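PDB 3EHM: SusD homolog from Bacteroides thetaiotaomicron, which probably binds mucin O-glycans at the cell surface of this gut bacterium as a SusD-like lipoprotein of the glycan-uptake machinery. Local coordinates for residues R343-Y348 with F376-V381; S389-P394 with S417-D422. One frame throughout, in Å; residues are numbered along the deposited sequence.

Contact 1. Residues R343-Y348 with F376-V381; sequences RASETY and FQEQGV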
# COMPACT_ATOMS: atom_id res chain seq x y z
N ARG A 343 -6.09 -6.00 -6.39
CA ARG A 343 -7.34 -6.75 -6.35
C ARG A 343 -8.44 -6.08 -7.15
O ARG A 343 -8.41 -4.87 -7.38
CB ARG A 343 -7.80 -6.94 -4.91
CG ARG A 343 -6.69 -7.39 -3.98
CD ARG A 343 -7.23 -7.94 -2.67
NE ARG A 343 -7.87 -9.24 -2.85
CZ ARG A 343 -8.35 -9.97 -1.85
NH1 ARG A 343 -8.26 -9.53 -0.60
NH2 ARG A 343 -8.91 -11.15 -2.10
N ALA A 344 -9.42 -6.87 -7.57
CA ALA A 344 -10.53 -6.36 -8.36
C ALA A 344 -11.28 -5.20 -7.70
O ALA A 344 -11.68 -4.25 -8.37
CB ALA A 344 -11.51 -7.50 -8.68
N SER A 345 -11.45 -5.27 -6.38
CA SER A 345 -12.17 -4.20 -5.70
C SER A 345 -11.52 -2.84 -5.92
O SER A 345 -12.21 -1.84 -6.08
CB SER A 345 -12.29 -4.50 -4.19
OG SER A 345 -11.02 -4.65 -3.58
N GLU A 346 -10.19 -2.80 -5.95
CA GLU A 346 -9.50 -1.53 -6.15
C GLU A 346 -9.87 -0.91 -7.49
O GLU A 346 -10.09 0.30 -7.60
CB GLU A 346 -7.98 -1.71 -6.08
CG GLU A 346 -7.25 -0.38 -6.00
CD GLU A 346 -5.74 -0.51 -6.08
OE1 GLU A 346 -5.20 -1.58 -5.71
OE2 GLU A 346 -5.10 0.47 -6.51
N THR A 347 -9.95 -1.75 -8.52
CA THR A 347 -10.30 -1.27 -9.85
C THR A 347 -11.61 -0.48 -9.83
O THR A 347 -11.72 0.59 -10.43
CB THR A 347 -10.44 -2.45 -10.84
OG1 THR A 347 -9.17 -3.10 -10.98
CG2 THR A 347 -10.90 -1.96 -12.20
N TYR A 348 -12.61 -1.01 -9.13
CA TYR A 348 -13.89 -0.31 -9.07
C TYR A 348 -13.81 1.03 -8.35
O TYR A 348 -14.45 1.99 -8.78
CB TYR A 348 -14.96 -1.20 -8.43
CG TYR A 348 -15.33 -2.38 -9.31
CD1 TYR A 348 -14.65 -3.59 -9.19
CD2 TYR A 348 -16.30 -2.25 -10.30
CE1 TYR A 348 -14.93 -4.65 -10.04
CE2 TYR A 348 -16.58 -3.31 -11.16
CZ TYR A 348 -15.89 -4.51 -11.02
OH TYR A 348 -16.16 -5.55 -11.87
N PHE A 376 -16.52 -7.50 -0.35
CA PHE A 376 -17.19 -8.44 0.54
C PHE A 376 -16.99 -9.85 0.01
O PHE A 376 -16.78 -10.79 0.78
CB PHE A 376 -18.69 -8.12 0.62
CG PHE A 376 -19.05 -7.13 1.69
CD1 PHE A 376 -18.31 -5.97 1.87
CD2 PHE A 376 -20.13 -7.37 2.53
CE1 PHE A 376 -18.64 -5.05 2.87
CE2 PHE A 376 -20.47 -6.46 3.53
CZ PHE A 376 -19.73 -5.30 3.69
N GLN A 377 -17.05 -10.00 -1.30
CA GLN A 377 -16.86 -11.31 -1.91
C GLN A 377 -15.41 -11.75 -1.72
O GLN A 377 -15.15 -12.92 -1.41
CB GLN A 377 -17.20 -11.26 -3.39
CG GLN A 377 -18.69 -11.09 -3.67
CD GLN A 377 -19.00 -11.03 -5.16
OE1 GLN A 377 -18.56 -11.89 -5.92
NE2 GLN A 377 -19.76 -10.03 -5.57
N GLU A 378 -14.48 -10.83 -1.88
CA GLU A 378 -13.06 -11.15 -1.71
C GLU A 378 -12.81 -11.67 -0.29
O GLU A 378 -12.04 -12.60 -0.09
CB GLU A 378 -12.19 -9.91 -1.97
CG GLU A 378 -12.33 -9.35 -3.37
CD GLU A 378 -11.52 -8.08 -3.61
OE1 GLU A 378 -11.33 -7.28 -2.67
OE2 GLU A 378 -11.09 -7.87 -4.76
N GLN A 379 -13.49 -11.06 0.68
CA GLN A 379 -13.32 -11.44 2.08
C GLN A 379 -14.27 -12.53 2.57
O GLN A 379 -14.24 -12.91 3.74
CB GLN A 379 -13.47 -10.19 2.96
CG GLN A 379 -12.60 -9.02 2.51
CD GLN A 379 -11.12 -9.38 2.47
OE1 GLN A 379 -10.33 -8.74 1.77
NE2 GLN A 379 -10.74 -10.40 3.23
N GLY A 380 -15.11 -13.03 1.67
CA GLY A 380 -16.04 -14.09 2.03
C GLY A 380 -17.09 -13.70 3.05
O GLY A 380 -17.56 -14.56 3.80
N VAL A 381 -17.47 -12.43 3.09
CA VAL A 381 -18.49 -11.99 4.04
C VAL A 381 -19.77 -11.61 3.30
O VAL A 381 -19.75 -11.38 2.09
CB VAL A 381 -18.03 -10.78 4.86
CG1 VAL A 381 -16.91 -11.20 5.80
CG2 VAL A 381 -17.56 -9.67 3.93
O HOH W 1 -9.24 -12.00 0.77
O HOH W 2 -9.85 -9.43 -6.28
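Two consecutive helices of the mainly helical, TPR-related SusD-like fold, 344-356 and 364-378, meet here with the start of the first against the C-terminal end of the second. R343 is the N-cap residue of helix 344-356, while helix 364-378 closes in a Schellman motif, where G380 takes positive phi and the bonds from V381 N to F376 O and from G380 N to Q377 O turn back into the last turn. The tight part centres on the carboxylate of E378, whose chain runs extended beyond CG to the first turn of the other helix. S345 N gives a hydrogen bond to E378 OE2 (3.1 Å, N-H...O angle 159°), and S345 OG, held between its own backbone N and carbonyl carbon, gives another to E378 OE1 at 2.8 Å. Both donors approach from above the carboxylate plane. A water completes the grip, accepting from A344 N at 2.9 Å and donating to E378 OE2 at 2.5 Å. A negative group beside the N-terminal turn of a helix would probably be stabilised by the helix dipole, keeping E378 ionised. The R343 guanidinium stacks nearly parallel to this carboxylate, the planes 9° apart, and E378 CB lies over one guanidinium face, 3.5 Å from NH2. The salt bridge from R343 NE to E378 OE2 is long, 4.0 Å, and acts through charge alone; E245 is the stronger partner of NE, and Y340 adds a cation-pi contact. Toward Q379 the packing loosens: its chain bends at chi2 (-57°), and its amide stands almost perpendicular to the guanidinium. Here a second water, in the guanidinium plane, accepts from R343 NH1 and donates to E378 O.

Contact 2. Residues S389-P394 with S417-D422; sequences SGTGKP and SPKWDD
A type I beta turn, K419 to D422, closed by the hydrogen bond from D422 N to K419 O, lies in the long loop between helices 384-388 and 429-445 and packs against the irregular run 389-394 of the same loop. One backbone bond ties the two runs: K419 N donates to G390 O at 3.2 Å, nearly along the C=O axis. P418 CD sits 3.4 Å from the same G390 O. The side-chain part centres on D422, whose CG is anti to the backbone N (chi1 -176°), so that the carboxylate reaches back toward S417. D422 OD2 is gripped twice: S417 OG bonds to its anti lone pair at 2.6 Å, and K393 NZ forms a salt bridge to its syn lone pair at 3.2 Å. K393, bent at chi2 and extended beyond, arrives tip to tip and also donates to T391 O at 2.9 Å, from above the carbonyl plane. T391 CB lies 3.6 Å from D422 OD2, its side chain crossing that of D422 at about a right angle. An alanine at D422 would lose both the salt bridge and the acceptor for S417 OG, and would probably loosen K393 and the neighbouring loop. At the outer end, the extended K419 chain runs beside T391 CG2, and a water bridges K419 NZ to S389 O. G392 O, 3.3 Å from S417 CB, is buried without a hydrogen-bonding partner. K436 NZ of helix 429-445 binds the carbonyls of S417, K419 and D422. The result is a type I beta turn pinned by a backbone bond and a Lys-Asp salt bridge.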
# COMPACT_ATOMS: atom_id res chain seq x y z
N SER A 389 -26.58 0.56 3.13
CA SER A 389 -27.63 1.49 3.53
C SER A 389 -27.34 2.06 4.92
O SER A 389 -28.14 2.80 5.48
CB SER A 389 -29.00 0.80 3.51
OG SER A 389 -29.03 -0.31 4.38
N GLY A 390 -26.17 1.71 5.46
CA GLY A 390 -25.80 2.19 6.78
C GLY A 390 -25.42 3.66 6.78
O GLY A 390 -24.76 4.15 5.86
N THR A 391 -25.81 4.37 7.83
CA THR A 391 -25.52 5.79 7.95
C THR A 391 -24.70 6.09 9.21
O THR A 391 -24.68 7.22 9.70
CB THR A 391 -26.82 6.62 7.99
OG1 THR A 391 -27.56 6.27 9.17
CG2 THR A 391 -27.68 6.33 6.76
N GLY A 392 -24.03 5.07 9.73
CA GLY A 392 -23.22 5.26 10.92
C GLY A 392 -21.86 5.85 10.59
O GLY A 392 -21.37 5.72 9.47
N LYS A 393 -21.25 6.52 11.57
CA LYS A 393 -19.94 7.12 11.38
C LYS A 393 -18.89 6.32 12.14
O LYS A 393 -19.22 5.55 13.04
CB LYS A 393 -19.95 8.57 11.89
CG LYS A 393 -20.54 9.59 10.91
CD LYS A 393 -21.98 9.28 10.57
CE LYS A 393 -22.58 10.32 9.64
NZ LYS A 393 -24.00 9.98 9.29
N PRO A 394 -17.61 6.47 11.77
CA PRO A 394 -16.58 5.71 12.47
C PRO A 394 -16.58 5.95 13.98
O PRO A 394 -16.97 7.02 14.45
CB PRO A 394 -15.28 6.17 11.80
CG PRO A 394 -15.62 7.54 11.30
CD PRO A 394 -17.02 7.36 10.76
N SER A 417 -20.22 8.48 6.26
CA SER A 417 -20.78 7.13 6.39
C SER A 417 -20.62 6.33 5.10
O SER A 417 -20.14 6.86 4.09
CB SER A 417 -22.27 7.23 6.71
OG SER A 417 -22.96 7.79 5.61
N PRO A 418 -21.01 5.05 5.10
CA PRO A 418 -20.90 4.19 3.92
C PRO A 418 -21.92 4.51 2.83
O PRO A 418 -21.63 4.40 1.64
CB PRO A 418 -21.13 2.78 4.48
CG PRO A 418 -20.76 2.91 5.93
CD PRO A 418 -21.36 4.24 6.29
N LYS A 419 -23.13 4.91 3.24
CA LYS A 419 -24.19 5.19 2.27
C LYS A 419 -23.83 6.36 1.36
O LYS A 419 -23.53 7.46 1.81
CB LYS A 419 -25.51 5.47 3.00
CG LYS A 419 -26.70 5.58 2.07
CD LYS A 419 -27.99 5.77 2.85
CE LYS A 419 -29.17 5.98 1.92
NZ LYS A 419 -30.41 6.27 2.69
N TRP A 420 -23.88 6.10 0.06
CA TRP A 420 -23.53 7.11 -0.94
C TRP A 420 -24.28 8.44 -0.83
O TRP A 420 -23.66 9.50 -0.86
CB TRP A 420 -23.72 6.53 -2.34
CG TRP A 420 -23.33 7.48 -3.43
CD1 TRP A 420 -24.16 8.30 -4.14
CD2 TRP A 420 -22.00 7.74 -3.90
NE1 TRP A 420 -23.43 9.05 -5.03
CE2 TRP A 420 -22.11 8.73 -4.91
CE3 TRP A 420 -20.74 7.24 -3.57
CZ2 TRP A 420 -20.99 9.22 -5.59
CZ3 TRP A 420 -19.63 7.73 -4.25
CH2 TRP A 420 -19.76 8.71 -5.25
N ASP A 421 -25.60 8.37 -0.68
CA ASP A 421 -26.43 9.57 -0.60
C ASP A 421 -26.51 10.25 0.77
O ASP A 421 -27.25 11.23 0.93
CB ASP A 421 -27.86 9.22 -1.05
CG ASP A 421 -27.89 8.52 -2.39
OD1 ASP A 421 -27.30 9.06 -3.36
OD2 ASP A 421 -28.51 7.44 -2.49
N ASP A 422 -25.75 9.76 1.74
CA ASP A 422 -25.75 10.32 3.10
C ASP A 422 -24.57 11.27 3.30
O ASP A 422 -23.44 10.82 3.48
CB ASP A 422 -25.71 9.18 4.12
CG ASP A 422 -25.80 9.66 5.55
OD1 ASP A 422 -26.74 10.42 5.87
OD2 ASP A 422 -24.94 9.27 6.36
O HOH W 3 -30.42 3.66 4.55

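Overall arrangement
Contacts 1 and 2 follow one another along the chain, the first closing at V381 before the second opens at S389, with the short helix 384-388 between them. Their centres lie 19 Å apart, and their nearest atoms stay about 8 Å from each other, so they do not touch. Contact 1 is buried, its centre about 16 Å from the centre of the chain, whereas contact 2 is partly buried and its centre lies further out, about 25 Å from the centre of the chain. Helix 364-378 reaches both: its C-terminal end supplies E378 to contact 1, and its Y368 bonds to P418 O of contact 2. Helix 429-445 also touches both, through A444 at S345 and K436 at the turn.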